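Local structure of putative metal-dependent hydrolase (Parabacteroides distasonis ATCC 8503, 3KL7) at residues K138-R142 and H143-G147. The protein is probably a zinc-dependent hydrolase of the metallo-beta-lactamase superfamily, binding two zinc ions in its presumed active site. Sequence-based numbering, arbitrary orientation.
Sequences KYHPR and HRDNG. With ZN (zinc ion), chain C.
In the loop that leads from a zinc ligand into strand 146-152 of this metallo-beta-lactamase fold, the chain doubles back so that Arg144 folds over Pro141 and reaches the backbone beside His140. Pro141 CD sits against one face of the guanidinium, 3.3 Å from Arg144 CZ. A bend in the arginine chain (chi3 68°) turns its nitrogens back along the loop, where Arg144 NH2 donates to a lone pair of Tyr139 O at 3.0 Å, a bent bond tilted from the guanidinium plane. A water joins the same carbonyl to Arg144 NH1. Asp145 fixes the rotation of the guanidinium side-on through a two-point salt bridge: Arg144 NE donates to Asp145 OD1 at 2.7 Å, nearly straight at 165°, and Arg144 NH2 to Asp145 OD2, so that NH2 serves both carboxylate and carbonyl.

The same OD2 sits at the edge of the His140 ring, 3.5 Å from CD2, with ring and carboxylate planes 75° apart, which places the pair in the second shell of the zinc site. His140 NE2 binds zinc at 2.1 Å, in a site shared with His73, His75 and Asp162, while Asn131 accepts a hydrogen bond from ND1 and steadies the ring. A second water bridges Pro141 O and Asp145 N across the turn. At the exposed bend, Arg142 CG rests over the His143 ring in a CH-pi contact, while the Arg142 guanidinium reaches on to a salt bridge with Glu168.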
loop_
_atom_site.group_PDB
_atom_site.type_symbol
_atom_site.label_atom_id
_atom_site.label_comp_id
_atom_site.label_asym_id
_atom_site.label_seq_id
_atom_site.Cartn_x
_atom_site.Cartn_y
_atom_site.Cartn_z
ATOM N N LYS A 138 2.845 8.362 -18.648
ATOM C CA LYS A 138 4.206 7.883 -18.773
ATOM C C LYS A 138 4.671 7.320 -17.398
ATOM O O LYS A 138 5.436 6.369 -17.336
ATOM C CB LYS A 138 5.149 9.011 -19.268
ATOM C CG LYS A 138 5.465 10.115 -18.222
ATOM C CD LYS A 138 6.180 11.365 -18.864
ATOM C CE LYS A 138 6.762 12.298 -17.761
ATOM N NZ LYS A 138 6.994 13.741 -18.179
ATOM N N TYR A 139 4.182 7.899 -16.312
ATOM C CA TYR A 139 4.524 7.393 -14.988
ATOM C C TYR A 139 3.775 6.098 -14.660
ATOM O O TYR A 139 4.397 5.047 -14.537
ATOM C CB TYR A 139 4.283 8.445 -13.916
ATOM C CG TYR A 139 5.189 9.658 -14.044
ATOM C CD1 TYR A 139 6.554 9.510 -14.312
ATOM C CD2 TYR A 139 4.682 10.958 -13.888
ATOM C CE1 TYR A 139 7.385 10.613 -14.433
ATOM C CE2 TYR A 139 5.506 12.069 -14.010
ATOM C CZ TYR A 139 6.860 11.890 -14.278
ATOM O OH TYR A 139 7.677 12.971 -14.388
ATOM N N HIS A 140 2.448 6.180 -14.529
ATOM C CA HIS A 140 1.633 5.013 -14.182
ATOM C C HIS A 140 0.428 4.931 -15.090
ATOM O O HIS A 140 -0.596 5.509 -14.807
ATOM C CB HIS A 140 1.198 5.077 -12.694
ATOM C CG HIS A 140 2.339 5.334 -11.754
ATOM N ND1 HIS A 140 2.637 6.590 -11.274
ATOM C CD2 HIS A 140 3.280 4.505 -11.244
ATOM C CE1 HIS A 140 3.706 6.521 -10.498
ATOM N NE2 HIS A 140 4.115 5.269 -10.463
ATOM N N PRO A 141 0.556 4.206 -16.204
ATOM C CA PRO A 141 -0.539 4.115 -17.129
ATOM C C PRO A 141 -1.589 3.145 -16.666
ATOM O O PRO A 141 -1.278 2.147 -16.037
ATOM C CB PRO A 141 0.119 3.629 -18.422
ATOM C CG PRO A 141 1.293 2.900 -17.999
ATOM C CD PRO A 141 1.709 3.414 -16.642
ATOM N N ARG A 142 -2.827 3.447 -17.007
ATOM C CA ARG A 142 -3.959 2.663 -16.611
ATOM C C ARG A 142 -3.761 1.142 -16.832
ATOM O O ARG A 142 -3.137 0.724 -17.789
ATOM C CB ARG A 142 -5.192 3.150 -17.382
ATOM C CG ARG A 142 -6.441 2.783 -16.752
ATOM C CD ARG A 142 -7.613 3.523 -17.338
ATOM N NE ARG A 142 -8.816 3.290 -16.531
ATOM C CZ ARG A 142 -9.963 3.962 -16.657
ATOM N NH1 ARG A 142 -10.088 4.920 -17.572
ATOM N NH2 ARG A 142 -10.994 3.669 -15.862
ATOM N N HIS A 143 -4.309 0.352 -15.915
ATOM C CA HIS A 143 -4.324 -1.152 -15.995
ATOM C C HIS A 143 -3.001 -1.811 -15.579
ATOM O O HIS A 143 -3.003 -2.914 -15.012
ATOM C CB HIS A 143 -4.750 -1.669 -17.404
ATOM C CG HIS A 143 -6.049 -1.100 -17.897
ATOM N ND1 HIS A 143 -7.218 -1.169 -17.169
ATOM C CD2 HIS A 143 -6.363 -0.463 -19.055
ATOM C CE1 HIS A 143 -8.196 -0.593 -17.851
ATOM N NE2 HIS A 143 -7.705 -0.157 -19.000
ATOM N N ARG A 144 -1.881 -1.140 -15.854
ATOM C CA ARG A 144 -0.554 -1.732 -15.637
ATOM C C ARG A 144 -0.262 -2.100 -14.176
ATOM O O ARG A 144 0.345 -3.129 -13.907
ATOM C CB ARG A 144 0.532 -0.797 -16.156
ATOM C CG ARG A 144 1.879 -1.454 -16.300
ATOM C CD ARG A 144 2.954 -0.436 -16.522
ATOM N NE ARG A 144 3.153 0.381 -15.332
ATOM C CZ ARG A 144 3.943 1.452 -15.280
ATOM N NH1 ARG A 144 4.622 1.844 -16.364
ATOM N NH2 ARG A 144 4.059 2.129 -14.146
ATOM N N ASP A 145 -0.719 -1.262 -13.243
ATOM C CA ASP A 145 -0.330 -1.375 -11.835
ATOM C C ASP A 145 -1.537 -1.624 -10.892
ATOM O O ASP A 145 -2.698 -1.416 -11.259
ATOM C CB ASP A 145 0.396 -0.086 -11.396
ATOM C CG ASP A 145 1.592 0.284 -12.321
ATOM O OD1 ASP A 145 2.142 -0.623 -12.999
ATOM O OD2 ASP A 145 1.986 1.485 -12.345
ATOM N N ASN A 146 -1.233 -2.050 -9.668
ATOM C CA ASN A 146 -2.262 -2.402 -8.680
ATOM C C ASN A 146 -2.179 -1.585 -7.448
ATOM O O ASN A 146 -1.095 -1.272 -6.961
ATOM C CB ASN A 146 -2.096 -3.871 -8.226
ATOM C CG ASN A 146 -2.415 -4.865 -9.304
ATOM O OD1 ASN A 146 -3.227 -4.602 -10.214
ATOM N ND2 ASN A 146 -1.787 -6.025 -9.218
ATOM N N GLY A 147 -3.330 -1.239 -6.922
ATOM C CA GLY A 147 -3.467 -1.010 -5.487
ATOM C C GLY A 147 -4.027 -2.325 -4.931
ATOM O O GLY A 147 -4.457 -3.172 -5.715
HETATM ZN ZN ZN C . 5.748 4.563 -9.298
HETATM O O HOH W 1 6.724 3.881 -15.928
HETATM O O HOH W 2 -1.951 1.175 -13.616
HETATM O O HOH W 3 7.463 4.668 -8.199
#